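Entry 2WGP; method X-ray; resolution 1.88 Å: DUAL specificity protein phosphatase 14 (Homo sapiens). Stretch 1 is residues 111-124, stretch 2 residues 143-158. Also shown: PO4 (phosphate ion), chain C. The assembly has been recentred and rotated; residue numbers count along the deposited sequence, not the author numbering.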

# COMPACT_ATOMS: atom_id res chain seq x y z
N ALA A 111 27.88 -5.27 2.46
CA ALA A 111 28.45 -5.00 1.14
C ALA A 111 29.15 -3.64 1.17
O ALA A 111 30.36 -3.56 1.03
CB ALA A 111 27.35 -5.01 0.05
N ALA A 112 28.38 -2.61 1.49
CA ALA A 112 28.83 -1.22 1.47
C ALA A 112 29.37 -0.70 2.80
O ALA A 112 29.95 0.37 2.84
CB ALA A 112 27.67 -0.31 0.96
N GLY A 113 29.20 -1.45 3.88
CA GLY A 113 29.58 -0.94 5.19
C GLY A 113 28.77 0.28 5.63
O GLY A 113 29.25 1.07 6.45
N VAL A 114 27.55 0.42 5.12
CA VAL A 114 26.72 1.59 5.32
C VAL A 114 25.46 1.34 6.20
O VAL A 114 25.12 2.15 7.08
CB VAL A 114 26.31 2.18 3.92
CG1 VAL A 114 25.21 3.21 4.02
CG2 VAL A 114 27.52 2.79 3.23
N SER A 115 24.75 0.24 5.94
CA SER A 115 23.40 0.03 6.47
C SER A 115 23.27 -1.25 7.33
O SER A 115 23.10 -1.16 8.55
CB SER A 115 22.38 0.06 5.33
OG SER A 115 21.06 -0.19 5.80
N ARG A 116 23.39 -2.42 6.72
CA ARG A 116 23.18 -3.67 7.46
C ARG A 116 24.15 -3.84 8.64
O ARG A 116 23.71 -4.07 9.78
CB ARG A 116 23.25 -4.91 6.54
CG ARG A 116 22.02 -5.12 5.66
CD ARG A 116 22.26 -6.18 4.60
NE ARG A 116 23.17 -5.69 3.56
CZ ARG A 116 23.43 -6.32 2.42
NH1 ARG A 116 22.90 -7.50 2.14
NH2 ARG A 116 24.29 -5.80 1.58
N SER A 117 25.45 -3.75 8.39
CA SER A 117 26.45 -3.92 9.46
C SER A 117 26.36 -2.84 10.54
O SER A 117 26.42 -3.14 11.74
CB SER A 117 27.87 -4.07 8.91
OG SER A 117 28.31 -2.92 8.23
N ALA A 118 26.20 -1.59 10.11
CA ALA A 118 26.07 -0.46 11.05
C ALA A 118 24.90 -0.68 11.96
O ALA A 118 24.97 -0.37 13.16
CB ALA A 118 25.88 0.87 10.27
N THR A 119 23.79 -1.19 11.42
CA THR A 119 22.56 -1.38 12.21
C THR A 119 22.80 -2.39 13.33
O THR A 119 22.41 -2.18 14.48
CB THR A 119 21.37 -1.81 11.33
OG1 THR A 119 21.11 -0.79 10.34
CG2 THR A 119 20.12 -2.08 12.22
N LEU A 120 23.45 -3.50 12.99
CA LEU A 120 23.77 -4.53 13.95
C LEU A 120 24.76 -4.06 15.01
O LEU A 120 24.61 -4.40 16.20
CB LEU A 120 24.30 -5.77 13.23
CG LEU A 120 23.29 -6.50 12.32
CD1 LEU A 120 24.02 -7.54 11.49
CD2 LEU A 120 22.12 -7.11 13.16
N CYS A 121 25.76 -3.27 14.61
CA CYS A 121 26.70 -2.66 15.56
C CYS A 121 26.00 -1.69 16.52
O CYS A 121 26.28 -1.71 17.72
CB CYS A 121 27.86 -1.96 14.85
SG CYS A 121 28.95 -3.06 13.99
N ILE A 122 25.08 -0.88 16.00
CA ILE A 122 24.31 0.05 16.84
C ILE A 122 23.49 -0.72 17.89
O ILE A 122 23.44 -0.34 19.07
CB ILE A 122 23.40 1.00 16.00
CG1 ILE A 122 24.25 2.01 15.22
CG2 ILE A 122 22.42 1.74 16.89
CD1 ILE A 122 23.50 2.73 14.04
N ALA A 123 22.88 -1.83 17.46
CA ALA A 123 22.08 -2.64 18.37
C ALA A 123 22.97 -3.23 19.49
O ALA A 123 22.59 -3.21 20.66
CB ALA A 123 21.34 -3.75 17.59
N TYR A 124 24.15 -3.72 19.11
CA TYR A 124 25.13 -4.25 20.07
C TYR A 124 25.57 -3.21 21.12
O TYR A 124 25.59 -3.49 22.32
CB TYR A 124 26.38 -4.80 19.33
CG TYR A 124 27.54 -5.05 20.25
CD1 TYR A 124 27.58 -6.19 21.07
CD2 TYR A 124 28.59 -4.12 20.35
CE1 TYR A 124 28.63 -6.41 21.94
CE2 TYR A 124 29.64 -4.32 21.25
CZ TYR A 124 29.66 -5.47 22.03
OH TYR A 124 30.71 -5.68 22.88
N ARG A 143 33.24 7.06 13.82
CA ARG A 143 34.29 6.20 13.28
C ARG A 143 34.13 5.91 11.80
O ARG A 143 35.13 5.76 11.11
CB ARG A 143 34.40 4.89 14.06
CG ARG A 143 35.15 5.06 15.40
CD ARG A 143 34.20 4.84 16.47
NE ARG A 143 34.78 4.88 17.81
CZ ARG A 143 34.37 5.70 18.76
NH1 ARG A 143 33.41 6.59 18.53
NH2 ARG A 143 34.95 5.63 19.96
N ARG A 144 32.89 5.81 11.33
CA ARG A 144 32.62 5.50 9.93
C ARG A 144 31.52 6.47 9.46
O ARG A 144 30.34 6.15 9.58
CB ARG A 144 32.19 4.02 9.80
CG ARG A 144 32.09 3.59 8.35
CD ARG A 144 32.28 2.15 8.10
NE ARG A 144 31.92 1.87 6.71
CZ ARG A 144 32.75 1.98 5.68
NH1 ARG A 144 34.02 2.32 5.83
NH2 ARG A 144 32.28 1.77 4.47
N PRO A 145 31.91 7.68 8.99
CA PRO A 145 30.90 8.71 8.75
C PRO A 145 29.91 8.42 7.63
O PRO A 145 28.88 9.07 7.54
CB PRO A 145 31.73 9.93 8.37
CG PRO A 145 33.02 9.72 8.95
CD PRO A 145 33.27 8.26 8.90
N VAL A 146 30.23 7.44 6.78
CA VAL A 146 29.35 7.07 5.68
C VAL A 146 28.14 6.24 6.09
O VAL A 146 27.27 6.01 5.25
CB VAL A 146 30.11 6.33 4.53
CG1 VAL A 146 31.24 7.22 3.96
CG2 VAL A 146 30.61 4.97 4.99
N ILE A 147 28.05 5.81 7.36
CA ILE A 147 26.90 4.97 7.76
C ILE A 147 25.57 5.68 7.55
O ILE A 147 25.44 6.91 7.69
CB ILE A 147 27.00 4.33 9.18
CG1 ILE A 147 26.85 5.34 10.34
CG2 ILE A 147 28.27 3.47 9.29
CD1 ILE A 147 26.09 4.76 11.55
N ARG A 148 24.59 4.87 7.18
CA ARG A 148 23.25 5.35 6.81
C ARG A 148 22.27 4.16 6.77
O ARG A 148 21.86 3.71 5.72
CB ARG A 148 23.32 6.04 5.44
CG ARG A 148 22.10 6.84 5.10
CD ARG A 148 22.20 8.25 5.55
NE ARG A 148 21.07 9.04 5.10
CZ ARG A 148 20.87 10.32 5.41
NH1 ARG A 148 21.70 10.95 6.21
NH2 ARG A 148 19.83 10.97 4.89
N PRO A 149 21.88 3.66 7.95
CA PRO A 149 20.89 2.59 7.99
C PRO A 149 19.63 3.00 7.25
O PRO A 149 19.26 4.19 7.23
CB PRO A 149 20.60 2.45 9.48
CG PRO A 149 21.90 2.85 10.14
CD PRO A 149 22.37 4.00 9.30
N ASN A 150 19.00 2.06 6.58
CA ASN A 150 17.83 2.42 5.81
C ASN A 150 16.67 2.76 6.76
O ASN A 150 16.79 2.52 7.95
CB ASN A 150 17.51 1.35 4.76
CG ASN A 150 16.88 0.11 5.33
OD1 ASN A 150 15.90 0.17 6.06
ND2 ASN A 150 17.41 -1.04 4.94
N VAL A 151 15.59 3.36 6.28
CA VAL A 151 14.55 3.85 7.22
C VAL A 151 13.81 2.74 7.98
O VAL A 151 13.39 2.97 9.13
CB VAL A 151 13.56 4.82 6.57
CG1 VAL A 151 14.32 6.12 6.16
CG2 VAL A 151 12.82 4.15 5.40
N GLY A 152 13.67 1.56 7.36
CA GLY A 152 13.06 0.41 8.04
C GLY A 152 13.92 -0.11 9.18
O GLY A 152 13.43 -0.43 10.29
N PHE A 153 15.22 -0.16 8.93
CA PHE A 153 16.18 -0.51 9.96
C PHE A 153 16.09 0.47 11.14
O PHE A 153 16.16 0.05 12.29
CB PHE A 153 17.62 -0.57 9.40
CG PHE A 153 17.88 -1.72 8.42
CD1 PHE A 153 19.13 -1.84 7.82
CD2 PHE A 153 16.92 -2.68 8.13
CE1 PHE A 153 19.42 -2.87 6.95
CE2 PHE A 153 17.20 -3.73 7.24
CZ PHE A 153 18.45 -3.83 6.65
N TRP A 154 15.97 1.77 10.86
CA TRP A 154 15.71 2.78 11.88
C TRP A 154 14.45 2.49 12.72
O TRP A 154 14.52 2.55 13.94
CB TRP A 154 15.68 4.19 11.29
CG TRP A 154 17.05 4.78 11.25
CD1 TRP A 154 17.81 4.97 10.15
CD2 TRP A 154 17.81 5.25 12.36
NE1 TRP A 154 19.01 5.53 10.50
CE2 TRP A 154 19.05 5.70 11.85
CE3 TRP A 154 17.58 5.32 13.75
CZ2 TRP A 154 20.05 6.23 12.68
CZ3 TRP A 154 18.58 5.87 14.56
CH2 TRP A 154 19.79 6.31 14.02
N ARG A 155 13.32 2.21 12.08
CA ARG A 155 12.08 1.80 12.80
C ARG A 155 12.38 0.64 13.75
O ARG A 155 11.97 0.65 14.91
CB ARG A 155 10.96 1.40 11.84
CG ARG A 155 10.39 2.54 11.03
CD ARG A 155 9.09 2.15 10.32
NE ARG A 155 9.25 1.16 9.25
CZ ARG A 155 9.56 1.41 7.97
NH1 ARG A 155 9.79 2.65 7.54
NH2 ARG A 155 9.66 0.39 7.12
N GLN A 156 13.16 -0.32 13.28
CA GLN A 156 13.45 -1.51 14.06
C GLN A 156 14.38 -1.21 15.22
O GLN A 156 14.18 -1.70 16.33
CB GLN A 156 13.99 -2.63 13.15
CG GLN A 156 12.97 -3.12 12.12
CD GLN A 156 13.50 -4.21 11.21
OE1 GLN A 156 14.00 -5.24 11.69
NE2 GLN A 156 13.36 -4.02 9.88
N LEU A 157 15.41 -0.38 14.97
CA LEU A 157 16.31 0.08 16.05
C LEU A 157 15.57 0.85 17.15
O LEU A 157 15.89 0.71 18.33
CB LEU A 157 17.41 0.99 15.48
CG LEU A 157 18.55 0.27 14.76
CD1 LEU A 157 19.39 1.26 14.01
CD2 LEU A 157 19.37 -0.60 15.71
N ILE A 158 14.61 1.68 16.74
CA ILE A 158 13.82 2.50 17.67
C ILE A 158 12.97 1.61 18.58
O ILE A 158 12.90 1.84 19.78
CB ILE A 158 12.94 3.55 16.95
CG1 ILE A 158 13.80 4.69 16.40
CG2 ILE A 158 11.87 4.12 17.94
CD1 ILE A 158 13.12 5.57 15.28
P PO4 C . 24.70 -2.31 2.92
O1 PO4 C . 23.72 -2.96 3.85
O2 PO4 C . 25.54 -3.22 2.07
O3 PO4 C . 25.70 -1.49 3.74
O4 PO4 C . 23.98 -1.32 2.00

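The shortest polar contacts between the two stretches join the loop preceding helix 116-124 to the segment leading into helix 151-158. The amide R148 N donates to V114 O at 2.8 Å with a nearly linear geometry, and I147 CA lies 3.4 Å from the same V114 O in a CA-H...O contact, so a single carbonyl holds two consecutive residues of the partner. Equally short is the bond from R144 NE to G113 O, 2.8 Å; R144 NH2 adds a longer, more bent one to A112 O at 3.2 Å. Both carbonyls lie at the edge of the guanidinium, near its plane, where its N-H groups point. G113 suits this site on two counts: its positive phi favours glycine, and an ideal CB would lie 2.7 Å from R144 NH2, a clash.

A fourth bond links the two helix starts. S115 and N150 both occupy N-cap positions but use their side chains differently. S115 OG reaches across to accept from N150 N at 3.1 Å, whereas N150 OD1 caps its own helix by accepting from F153 N at 3.0 Å. S115 O instead serves helix 116-124, receiving T119 N at 3.0 Å and T119 OG1 at 2.7 Å.

The backbones are closest here, with CA atoms 3.9 Å apart for S115 and P149 and 4.2 Å for V114 and I147. Beyond this point the helices run nearly parallel, at 9°, with axes 10.7 Å apart at closest approach, leaving room for side chains between them. F153 points toward the first stretch; its CD1 lies 3.2 Å from S115 OG and 3.4 Å from T119 OG1, while R116 CG meets the ring edge. T119 OG1 also packs 3.4 Å from P149 CB.

Apolar contacts fill the remaining space. A118 CB sits 3.7 Å from I147 CG2, and I122 CD1 lies 4.1 Å from I147 CD1 and 4.2 Å from P149 CG. Farther along, L157 CD2 packs against I122 CG2 at 4.0 Å and A123 CB at 4.2 Å. Within the loops, V114 CG2 meets V146 CG2 at 4.2 Å. In all, 693 Å² is buried, summed over both sides.

The loop that bonds to the second stretch also cradles a phosphate ion, probably from the crystallisation liquor. V114 N and S115 N each donate to PO4 O3 at 3.0 Å, and R116 NE to PO4 O1 at 2.8 Å.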